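Local coordinates for protein 1-phosphatidylinositol 4,5-bisphosphate phosphodiesterase (Drosophila melanogaster, PDB 6IRB) that belongs to the phospholipase C-beta family and consists here of a very long helix with a shorter second helix returning antiparallel along part of it, at residues A[73-76]-A[77-81]; A[93-96]-A[97-100]; A[172-175]-A[176-180]; A[199-202]-A[203-207]. The protein carries 2 engineered substitutions. All coordinates share one frame; numbering follows the deposited sequence.

Interaction 1: A[73-76]-A[77-81]; sequences NSIN and DQTKQ
Thr79 makes the close part of this contact by turning back onto the carbonyls of Ile75 and Asn76, one turn earlier in the same helix. Its OG1 sits between the backbone N and the carbonyl carbon (chi1 58°), which aims the hydroxyl at the backbone, and it donates to Asn76 O at 2.9 Å from above the carbonyl plane. Asn76 O thus takes the hydroxyl as well as a weak bond of 3.4 Å from Lys80 N. The two backbone bonds before it, Gln78 N to Ser74 O and Thr79 N to Ile75 O, continue the helical ladder.

Moving outward, the packing thins. In Ile75 the CG1 branch points opposite the backbone N (chi1 -153°) and runs forward along the helix; there CG1 meets Thr79 CG2 at 4.2 Å. CD1, at the end of the same branch, comes 3.5 Å from Gln78 OE1, the two side chains crossing at about a right angle. This is contact without a polar bond. On the solvent side, Lys80 bends at its second torsion and its far end leads away from the earlier turn. Ser74 turns its hydroxyl to Ile71 O, one turn back, in another side-chain-to-backbone bond. These bonds are characteristic of serine and threonine inside an alpha-helix, here an exposed, largely polar length of helix 18-150.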
loop_
_atom_site.group_PDB
_atom_site.type_symbol
_atom_site.label_atom_id
_atom_site.label_comp_id
_atom_site.label_asym_id
_atom_site.label_seq_id
_atom_site.Cartn_x
_atom_site.Cartn_y
_atom_site.Cartn_z
ATOM N N ASN A 73 -2.460 10.092 -27.840
ATOM C CA ASN A 73 -1.402 9.087 -27.867
ATOM C C ASN A 73 -0.457 9.259 -26.689
ATOM O O ASN A 73 0.108 8.276 -26.196
ATOM C CB ASN A 73 -0.618 9.154 -29.177
ATOM C CG ASN A 73 0.275 7.943 -29.381
ATOM O OD1 ASN A 73 -0.170 6.800 -29.274
ATOM N ND2 ASN A 73 1.549 8.191 -29.661
ATOM N N SER A 74 -0.273 10.494 -26.227
ATOM C CA SER A 74 0.616 10.739 -25.099
ATOM C C SER A 74 -0.116 10.550 -23.775
ATOM O O SER A 74 0.324 9.761 -22.934
ATOM C CB SER A 74 1.196 12.149 -25.181
ATOM O OG SER A 74 0.239 13.080 -24.721
ATOM N N ILE A 75 -1.201 11.303 -23.558
ATOM C CA ILE A 75 -2.005 11.133 -22.344
ATOM C C ILE A 75 -2.346 9.660 -22.099
ATOM O O ILE A 75 -2.235 9.170 -20.971
ATOM C CB ILE A 75 -3.246 12.045 -22.359
ATOM C CG1 ILE A 75 -3.659 12.353 -20.912
ATOM C CG2 ILE A 75 -4.406 11.450 -23.140
ATOM C CD1 ILE A 75 -2.675 13.224 -20.142
ATOM N N ASN A 76 -2.781 8.935 -23.141
ATOM C CA ASN A 76 -3.115 7.523 -22.945
ATOM C C ASN A 76 -1.892 6.750 -22.473
ATOM O O ASN A 76 -2.005 5.818 -21.667
ATOM C CB ASN A 76 -3.674 6.898 -24.228
ATOM C CG ASN A 76 -5.041 7.447 -24.604
ATOM O OD1 ASN A 76 -5.726 8.055 -23.782
ATOM N ND2 ASN A 76 -5.447 7.224 -25.849
ATOM N N ASP A 77 -0.715 7.121 -22.975
ATOM C CA ASP A 77 0.527 6.551 -22.470
ATOM C C ASP A 77 0.794 7.036 -21.047
ATOM O O ASP A 77 1.085 6.239 -20.147
ATOM C CB ASP A 77 1.682 6.933 -23.402
ATOM C CG ASP A 77 1.728 6.087 -24.664
ATOM O OD1 ASP A 77 0.976 5.092 -24.746
ATOM O OD2 ASP A 77 2.505 6.431 -25.583
ATOM N N GLN A 78 0.688 8.356 -20.838
ATOM C CA GLN A 78 0.812 8.963 -19.513
ATOM C C GLN A 78 -0.156 8.403 -18.473
ATOM O O GLN A 78 0.194 8.337 -17.288
ATOM C CB GLN A 78 0.588 10.471 -19.622
ATOM C CG GLN A 78 1.726 11.247 -20.249
ATOM C CD GLN A 78 1.685 12.714 -19.864
ATOM O OE1 GLN A 78 0.729 13.175 -19.232
ATOM N NE2 GLN A 78 2.734 13.451 -20.214
ATOM N N THR A 79 -1.354 7.973 -18.874
ATOM C CA THR A 79 -2.272 7.447 -17.866
ATOM C C THR A 79 -1.897 6.042 -17.426
ATOM O O THR A 79 -1.830 5.766 -16.224
ATOM C CB THR A 79 -3.711 7.462 -18.373
ATOM O OG1 THR A 79 -3.802 6.696 -19.580
ATOM C CG2 THR A 79 -4.182 8.899 -18.605
ATOM N N LYS A 80 -1.681 5.128 -18.371
ATOM C CA LYS A 80 -1.164 3.819 -17.989
ATOM C C LYS A 80 0.081 3.947 -17.130
ATOM O O LYS A 80 0.191 3.280 -16.097
ATOM C CB LYS A 80 -0.950 2.933 -19.208
ATOM C CG LYS A 80 -2.259 2.215 -19.528
ATOM C CD LYS A 80 -3.081 2.056 -18.222
ATOM C CE LYS A 80 -4.406 1.327 -18.391
ATOM N NZ LYS A 80 -4.696 0.472 -17.205
ATOM N N GLN A 81 1.068 4.721 -17.589
ATOM C CA GLN A 81 2.262 4.968 -16.787
ATOM C C GLN A 81 1.878 5.143 -15.319
ATOM O O GLN A 81 2.495 4.555 -14.422
ATOM C CB GLN A 81 3.005 6.179 -17.344
ATOM C CG GLN A 81 3.750 5.818 -18.623
ATOM C CD GLN A 81 4.417 6.997 -19.296
ATOM O OE1 GLN A 81 4.116 8.153 -18.999
ATOM N NE2 GLN A 81 5.315 6.707 -20.233
#

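Interaction 2: A[93-96]-A[97-100]; sequences EWDM and LRQH
Leu97 N bonds Glu93 O, 2.7 Å away, and with this bond the two segments read as consecutive turns of one alpha-helix. Arg98 N to Trp94 O is longer at 3.3 Å, while Met96 O takes His100 N at 3.0 Å and, weakly, Gln99 N as well. On this backbone ladder the side chains form two i to i+4 pairs with aromatic partners, a cation-pi pair and a methionine-histidine pair, on an exposed part of helix 18-150.

In the first, Trp94 stands with CG anti to the backbone N (chi1 -177°), sending its indole outward from the helix, where Arg98 bends at its third torsion and folds back over one face of the ring. CD sits nearly over the six-membered ring, on the CE2-CZ2 side, 3.3 Å from its centroid in a CH-pi contact, and the guanidinium follows as an offset stack with its plane 24° from the ring's. CZ lies 4.0 Å from the same centroid, so the charge rests over the pi face. Asp95 runs alongside from the neighbouring position; its OD1 is 3.6 Å from Arg98 NH2, a long salt bridge made from well outside the guanidinium plane, where charge attraction acts without a directed N-H.

The second pair joins selenomethionine Met96 to His100. The extended Met96 chain crosses the imidazole obliquely, and its methyl CE comes nearest, on the CE1-NE2 side of the ring. SE stands oblique to the imidazole, while Met96 CG lies over the ring face, 4.2 Å from the His100 ring centroid.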
loop_
_atom_site.group_PDB
_atom_site.type_symbol
_atom_site.label_atom_id
_atom_site.label_comp_id
_atom_site.label_asym_id
_atom_site.label_seq_id
_atom_site.Cartn_x
_atom_site.Cartn_y
_atom_site.Cartn_z
ATOM N N GLU A 93 2.993 -1.665 -0.452
ATOM C CA GLU A 93 2.228 -1.796 0.793
ATOM C C GLU A 93 2.012 -3.270 1.143
ATOM O O GLU A 93 2.313 -3.706 2.261
ATOM C CB GLU A 93 0.874 -1.062 0.704
ATOM C CG GLU A 93 -0.328 -1.917 0.220
ATOM C CD GLU A 93 -1.688 -1.270 0.369
ATOM O OE1 GLU A 93 -2.694 -1.946 0.054
ATOM O OE2 GLU A 93 -1.760 -0.099 0.791
ATOM N N TRP A 94 1.496 -4.057 0.192
ATOM C CA TRP A 94 1.191 -5.452 0.467
ATOM C C TRP A 94 2.453 -6.215 0.802
ATOM O O TRP A 94 2.454 -7.087 1.676
ATOM C CB TRP A 94 0.512 -6.074 -0.743
ATOM C CG TRP A 94 0.097 -7.481 -0.524
ATOM C CD1 TRP A 94 -0.966 -7.915 0.203
ATOM C CD2 TRP A 94 0.747 -8.656 -1.028
ATOM N NE1 TRP A 94 -1.028 -9.287 0.176
ATOM C CE2 TRP A 94 0.010 -9.766 -0.576
ATOM C CE3 TRP A 94 1.876 -8.875 -1.824
ATOM C CZ2 TRP A 94 0.360 -11.076 -0.894
ATOM C CZ3 TRP A 94 2.224 -10.176 -2.138
ATOM C CH2 TRP A 94 1.470 -11.260 -1.672
ATOM N N ASP A 95 3.547 -5.871 0.129
ATOM C CA ASP A 95 4.818 -6.531 0.372
ATOM C C ASP A 95 5.254 -6.275 1.803
ATOM O O ASP A 95 5.583 -7.201 2.558
ATOM C CB ASP A 95 5.861 -5.978 -0.606
ATOM C CG ASP A 95 6.156 -6.914 -1.760
ATOM O OD1 ASP A 95 5.351 -7.842 -2.008
ATOM O OD2 ASP A 95 7.192 -6.696 -2.430
HETATM N N MSE A 96 5.244 -5.011 2.187
HETATM C CA MSE A 96 5.670 -4.571 3.486
HETATM C C MSE A 96 4.742 -5.085 4.571
HETATM O O MSE A 96 5.205 -5.628 5.570
HETATM C CB MSE A 96 5.755 -3.056 3.483
HETATM C CG MSE A 96 5.956 -2.438 4.813
HETATM SE SE MSE A 96 6.726 -0.665 4.579
HETATM C CE MSE A 96 6.858 -0.336 6.405
ATOM N N LEU A 97 3.434 -4.879 4.396
ATOM C CA LEU A 97 2.486 -5.290 5.427
ATOM C C LEU A 97 2.715 -6.737 5.836
ATOM O O LEU A 97 2.730 -7.056 7.032
ATOM C CB LEU A 97 1.046 -5.090 4.943
ATOM C CG LEU A 97 0.528 -3.652 4.904
ATOM C CD1 LEU A 97 -0.987 -3.607 4.805
ATOM C CD2 LEU A 97 0.978 -2.929 6.164
ATOM N N ARG A 98 2.908 -7.627 4.851
ATOM C CA ARG A 98 3.177 -9.034 5.147
ATOM C C ARG A 98 4.351 -9.212 6.101
ATOM O O ARG A 98 4.311 -10.072 6.988
ATOM C CB ARG A 98 3.409 -9.820 3.859
ATOM C CG ARG A 98 2.129 -10.046 3.074
ATOM C CD ARG A 98 2.381 -10.467 1.642
ATOM N NE ARG A 98 3.740 -10.220 1.183
ATOM C CZ ARG A 98 4.437 -11.092 0.464
ATOM N NH1 ARG A 98 3.896 -12.259 0.141
ATOM N NH2 ARG A 98 5.673 -10.806 0.074
ATOM N N GLN A 99 5.407 -8.415 5.942
ATOM C CA GLN A 99 6.518 -8.533 6.879
ATOM C C GLN A 99 6.130 -8.021 8.258
ATOM O O GLN A 99 6.396 -8.685 9.268
ATOM C CB GLN A 99 7.770 -7.829 6.370
ATOM C CG GLN A 99 8.943 -8.249 7.220
ATOM C CD GLN A 99 9.554 -9.559 6.782
ATOM O OE1 GLN A 99 8.900 -10.386 6.148
ATOM N NE2 GLN A 99 10.778 -9.805 7.223
ATOM N N HIS A 100 5.522 -6.829 8.320
ATOM C CA HIS A 100 4.950 -6.348 9.573
ATOM C C HIS A 100 4.225 -7.443 10.331
ATOM O O HIS A 100 4.550 -7.735 11.486
ATOM C CB HIS A 100 3.991 -5.185 9.302
ATOM C CG HIS A 100 4.676 -3.876 9.067
ATOM N ND1 HIS A 100 6.034 -3.773 8.851
ATOM C CD2 HIS A 100 4.196 -2.608 9.066
ATOM C CE1 HIS A 100 6.360 -2.501 8.718
ATOM N NE2 HIS A 100 5.262 -1.773 8.842
#

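Interaction 3: A[172-175]-A[176-180]; sequences VKRF and MEEKK
Arg174 and Glu178 form the charged link of this contact, an i to i+4 salt bridge along helix 157-210. Arg174 keeps CG anti to its backbone N (chi1 169°) and stays extended to NE, bringing that nitrogen to 3.3 Å from Glu178 OE2. The carboxylate is steeply turned against the guanidinium, their planes 70° apart, so the two groups do not pair in the flat two-pronged way. On the same side Phe175 lies loosely alongside Glu178, its CD1 4.1 Å from Glu178 OE1, and the Phe175 side chain touches Met141 of helix 18-150. From that helix, too, Gln138 NE2 is hydrogen-bonded to both Glu178 OE1 and Phe175 O, and Lys137 makes a weak, long ion pair with OE2.

The apolar part lies around to another side of the helix. Val172 and selenomethionine Met176 run side by side, pointing the same way, and Met176 SE touches Val172 CG1 at 3.5 Å; beyond the selenium the chain bends at its third torsion and its end leads off.

Beneath both groups runs the regular backbone ladder. Met176 N bonds Val172 O at 2.9 Å, Glu177 N bonds Lys173 O at 2.9 Å, Glu178 N bonds Arg174 O at 2.8 Å and Lys179 N bonds Phe175 O at 3.1 Å.

Glu178 thus divides its carboxylate between its own helix and the neighbouring one. With two positive side chains near OE2, the charged form is probably stabilised, and the polar bonds border the apolar seam of an antiparallel coiled coil.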
loop_
_atom_site.group_PDB
_atom_site.type_symbol
_atom_site.label_atom_id
_atom_site.label_comp_id
_atom_site.label_asym_id
_atom_site.label_seq_id
_atom_site.Cartn_x
_atom_site.Cartn_y
_atom_site.Cartn_z
ATOM N N VAL A 172 14.282 -36.691 63.095
ATOM C CA VAL A 172 14.830 -37.032 61.784
ATOM C C VAL A 172 13.743 -37.635 60.901
ATOM O O VAL A 172 13.636 -37.299 59.714
ATOM C CB VAL A 172 16.053 -37.951 61.933
ATOM C CG1 VAL A 172 16.406 -38.609 60.611
ATOM C CG2 VAL A 172 17.232 -37.134 62.447
ATOM N N LYS A 173 12.924 -38.538 61.462
ATOM C CA LYS A 173 11.737 -39.012 60.746
ATOM C C LYS A 173 10.909 -37.837 60.255
ATOM O O LYS A 173 10.576 -37.744 59.069
ATOM C CB LYS A 173 10.869 -39.897 61.648
ATOM C CG LYS A 173 11.063 -41.407 61.529
ATOM C CD LYS A 173 9.959 -42.139 62.309
ATOM C CE LYS A 173 10.309 -43.584 62.641
ATOM N NZ LYS A 173 9.852 -44.500 61.562
ATOM N N ARG A 174 10.595 -36.911 61.161
ATOM C CA ARG A 174 9.774 -35.758 60.812
ATOM C C ARG A 174 10.483 -34.917 59.753
ATOM O O ARG A 174 9.851 -34.446 58.797
ATOM C CB ARG A 174 9.430 -34.974 62.084
ATOM C CG ARG A 174 8.810 -33.599 61.920
ATOM C CD ARG A 174 9.096 -32.735 63.156
ATOM N NE ARG A 174 8.706 -31.331 62.993
ATOM C CZ ARG A 174 7.551 -30.816 63.415
ATOM N NH1 ARG A 174 6.665 -31.588 64.030
ATOM N NH2 ARG A 174 7.284 -29.528 63.227
ATOM N N PHE A 175 11.796 -34.702 59.922
ATOM C CA PHE A 175 12.566 -33.935 58.948
ATOM C C PHE A 175 12.489 -34.559 57.571
ATOM O O PHE A 175 12.402 -33.854 56.563
ATOM C CB PHE A 175 14.034 -33.877 59.359
ATOM C CG PHE A 175 14.297 -33.092 60.607
ATOM C CD1 PHE A 175 13.293 -32.359 61.217
ATOM C CD2 PHE A 175 15.563 -33.080 61.171
ATOM C CE1 PHE A 175 13.552 -31.630 62.363
ATOM C CE2 PHE A 175 15.824 -32.349 62.321
ATOM C CZ PHE A 175 14.817 -31.625 62.916
HETATM N N MSE A 176 12.522 -35.876 57.509
HETATM C CA MSE A 176 12.441 -36.573 56.242
HETATM C C MSE A 176 11.052 -36.524 55.633
HETATM O O MSE A 176 10.921 -36.358 54.423
HETATM C CB MSE A 176 12.941 -37.994 56.413
HETATM C CG MSE A 176 14.455 -38.020 56.371
HETATM SE SE MSE A 176 15.271 -39.467 57.363
HETATM C CE MSE A 176 16.046 -40.477 55.883
ATOM N N GLU A 177 10.012 -36.711 56.448
ATOM C CA GLU A 177 8.657 -36.604 55.915
ATOM C C GLU A 177 8.396 -35.189 55.404
ATOM O O GLU A 177 7.844 -35.000 54.313
ATOM C CB GLU A 177 7.631 -37.008 56.971
ATOM C CG GLU A 177 7.861 -38.391 57.591
ATOM C CD GLU A 177 8.368 -39.444 56.603
ATOM O OE1 GLU A 177 7.550 -40.250 56.104
ATOM O OE2 GLU A 177 9.594 -39.490 56.354
ATOM N N GLU A 178 8.764 -34.181 56.203
ATOM C CA GLU A 178 8.712 -32.795 55.744
ATOM C C GLU A 178 9.378 -32.631 54.377
ATOM O O GLU A 178 8.834 -31.976 53.478
ATOM C CB GLU A 178 9.368 -31.874 56.776
ATOM C CG GLU A 178 8.451 -31.439 57.912
ATOM C CD GLU A 178 9.173 -30.639 58.997
ATOM O OE1 GLU A 178 10.411 -30.491 58.910
ATOM O OE2 GLU A 178 8.496 -30.128 59.923
ATOM N N LYS A 179 10.561 -33.231 54.207
ATOM C CA LYS A 179 11.280 -33.132 52.943
ATOM C C LYS A 179 10.518 -33.797 51.805
ATOM O O LYS A 179 10.441 -33.252 50.696
ATOM C CB LYS A 179 12.665 -33.754 53.088
ATOM C CG LYS A 179 13.644 -32.875 53.806
ATOM C CD LYS A 179 14.386 -31.975 52.832
ATOM C CE LYS A 179 15.038 -30.811 53.561
ATOM N NZ LYS A 179 16.264 -30.324 52.869
ATOM N N LYS A 180 9.954 -34.981 52.063
ATOM C CA LYS A 180 9.138 -35.664 51.067
ATOM C C LYS A 180 7.991 -34.781 50.598
ATOM O O LYS A 180 7.742 -34.664 49.395
ATOM C CB LYS A 180 8.606 -36.974 51.656
ATOM C CG LYS A 180 7.235 -37.398 51.139
ATOM C CD LYS A 180 6.954 -38.890 51.388
ATOM C CE LYS A 180 6.349 -39.159 52.770
ATOM N NZ LYS A 180 5.207 -40.137 52.712
#

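Interaction 4: A[199-202]-A[203-207]; sequences KQIE and EFSTD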
loop_
_atom_site.group_PDB
_atom_site.type_symbol
_atom_site.label_atom_id
_atom_site.label_comp_id
_atom_site.label_asym_id
_atom_site.label_seq_id
_atom_site.Cartn_x
_atom_site.Cartn_y
_atom_site.Cartn_z
ATOM N N LYS A 199 -0.279 -25.025 27.229
ATOM C CA LYS A 199 -1.566 -24.653 26.645
ATOM C C LYS A 199 -1.538 -23.249 26.040
ATOM O O LYS A 199 -2.076 -23.036 24.948
ATOM C CB LYS A 199 -2.687 -24.834 27.666
ATOM C CG LYS A 199 -3.280 -26.250 27.512
ATOM C CD LYS A 199 -3.975 -26.805 28.742
ATOM C CE LYS A 199 -4.961 -27.914 28.352
ATOM N NZ LYS A 199 -4.475 -28.803 27.245
ATOM N N GLN A 200 -0.961 -22.273 26.746
ATOM C CA GLN A 200 -0.833 -20.932 26.177
ATOM C C GLN A 200 -0.257 -20.975 24.769
ATOM O O GLN A 200 -0.762 -20.304 23.861
ATOM C CB GLN A 200 0.032 -20.053 27.072
ATOM C CG GLN A 200 -0.617 -19.684 28.377
ATOM C CD GLN A 200 0.392 -19.326 29.452
ATOM O OE1 GLN A 200 1.521 -18.933 29.149
ATOM N NE2 GLN A 200 -0.029 -19.404 30.716
ATOM N N ILE A 201 0.811 -21.756 24.578
ATOM C CA ILE A 201 1.448 -21.893 23.266
ATOM C C ILE A 201 0.451 -22.423 22.246
ATOM O O ILE A 201 0.217 -21.820 21.191
ATOM C CB ILE A 201 2.666 -22.828 23.367
ATOM C CG1 ILE A 201 3.771 -22.202 24.220
ATOM C CG2 ILE A 201 3.144 -23.273 21.986
ATOM C CD1 ILE A 201 4.590 -23.212 24.995
ATOM N N GLU A 202 -0.130 -23.584 22.552
ATOM C CA GLU A 202 -1.133 -24.206 21.702
ATOM C C GLU A 202 -2.221 -23.217 21.319
ATOM O O GLU A 202 -2.495 -23.002 20.134
ATOM C CB GLU A 202 -1.720 -25.395 22.456
ATOM C CG GLU A 202 -3.047 -25.914 21.967
ATOM C CD GLU A 202 -3.757 -26.733 23.038
ATOM O OE1 GLU A 202 -3.079 -27.258 23.956
ATOM O OE2 GLU A 202 -4.998 -26.839 22.965
ATOM N N GLU A 203 -2.828 -22.576 22.317
ATOM C CA GLU A 203 -3.898 -21.624 22.042
ATOM C C GLU A 203 -3.390 -20.429 21.249
ATOM O O GLU A 203 -4.064 -19.961 20.325
ATOM C CB GLU A 203 -4.552 -21.176 23.340
ATOM C CG GLU A 203 -5.787 -20.370 23.088
ATOM C CD GLU A 203 -6.989 -21.015 23.709
ATOM O OE1 GLU A 203 -6.807 -21.733 24.718
ATOM O OE2 GLU A 203 -8.103 -20.834 23.167
ATOM N N PHE A 204 -2.226 -19.893 21.618
ATOM C CA PHE A 204 -1.687 -18.761 20.870
ATOM C C PHE A 204 -1.473 -19.127 19.409
ATOM O O PHE A 204 -1.809 -18.349 18.510
ATOM C CB PHE A 204 -0.370 -18.264 21.470
ATOM C CG PHE A 204 0.440 -17.397 20.520
ATOM C CD1 PHE A 204 0.212 -16.026 20.455
ATOM C CD2 PHE A 204 1.411 -17.947 19.690
ATOM C CE1 PHE A 204 0.940 -15.217 19.592
ATOM C CE2 PHE A 204 2.136 -17.141 18.820
ATOM C CZ PHE A 204 1.903 -15.779 18.775
ATOM N N SER A 205 -0.897 -20.302 19.153
ATOM C CA SER A 205 -0.680 -20.730 17.777
ATOM C C SER A 205 -2.001 -20.795 17.008
ATOM O O SER A 205 -2.148 -20.153 15.962
ATOM C CB SER A 205 0.068 -22.068 17.763
ATOM O OG SER A 205 1.400 -21.909 18.244
ATOM N N THR A 206 -2.953 -21.620 17.465
ATOM C CA THR A 206 -4.275 -21.643 16.831
ATOM C C THR A 206 -4.835 -20.238 16.614
ATOM O O THR A 206 -5.412 -19.949 15.560
ATOM C CB THR A 206 -5.269 -22.474 17.646
ATOM O OG1 THR A 206 -5.610 -21.781 18.854
ATOM C CG2 THR A 206 -4.698 -23.853 17.961
ATOM N N ASP A 207 -4.698 -19.359 17.616
ATOM C CA ASP A 207 -5.293 -18.023 17.539
ATOM C C ASP A 207 -4.687 -17.183 16.421
ATOM O O ASP A 207 -5.397 -16.404 15.775
ATOM C CB ASP A 207 -5.157 -17.304 18.879
ATOM C CG ASP A 207 -6.292 -17.636 19.832
ATOM O OD1 ASP A 207 -6.948 -18.690 19.654
ATOM O OD2 ASP A 207 -6.530 -16.834 20.758
#
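Lys199 O accepts Glu203 N in a bond of 2.8 Å, opening a run of i to i+4 bonds in helix 157-210, one arm of an antiparallel coiled-coil hairpin. The lysine side chain leads away from the next turn, but NZ comes within 3.9 Å of Glu202 OE1, a long salt bridge along the outer surface.

Gln200 O takes Phe204 N at 2.7 Å. Ile201 comes next and turns its side chain onto helix 18-150, against Met112 and Gln116, while Phe204 touches Met112 and Lys109 of the same helix. These two apolar residues line the seam between the helices.

Two groups of Ser205 share Ile201 O: the amide N arrives at 2.8 Å and OG at 3.2 Å from above the carbonyl plane. Polar bonds also cross to helix 18-150, from Ser205 OG to Lys109 and from the side-chain amide oxygen of Gln200 to Gln116, so the serine joins its own backbone to the partner helix.

Glu202 O receives Thr206 N at 3.0 Å. Thr206 CG2 lies 3.2 Å from Glu202 O, and the threonine hydroxyl is directed to the next carbonyl along: OG1 donates to Glu203 O at 2.8 Å, reaching it from the same face as Asp207 N.

How the interactions relate
Following the chain, interaction 1 comes first on helix 18-150, then interaction 2, their centres about 29 Å apart. After the short break at 151-156 the chain turns back, and helix 157-210 carries interaction 3 and then interaction 4, with centres about 41 Å apart. The four stand strictly in series: none nests in or crosses another, and each closes no more than a helical turn. Because the second helix returns along the first, interaction 4 comes to about 11 Å from interaction 2 between nearest atoms, whereas interaction 1 lies farther along helix 18-150, about 37 Å from interaction 4 by the same measure. Interactions 3 and 4 also tie their helix to the other arm of the hairpin.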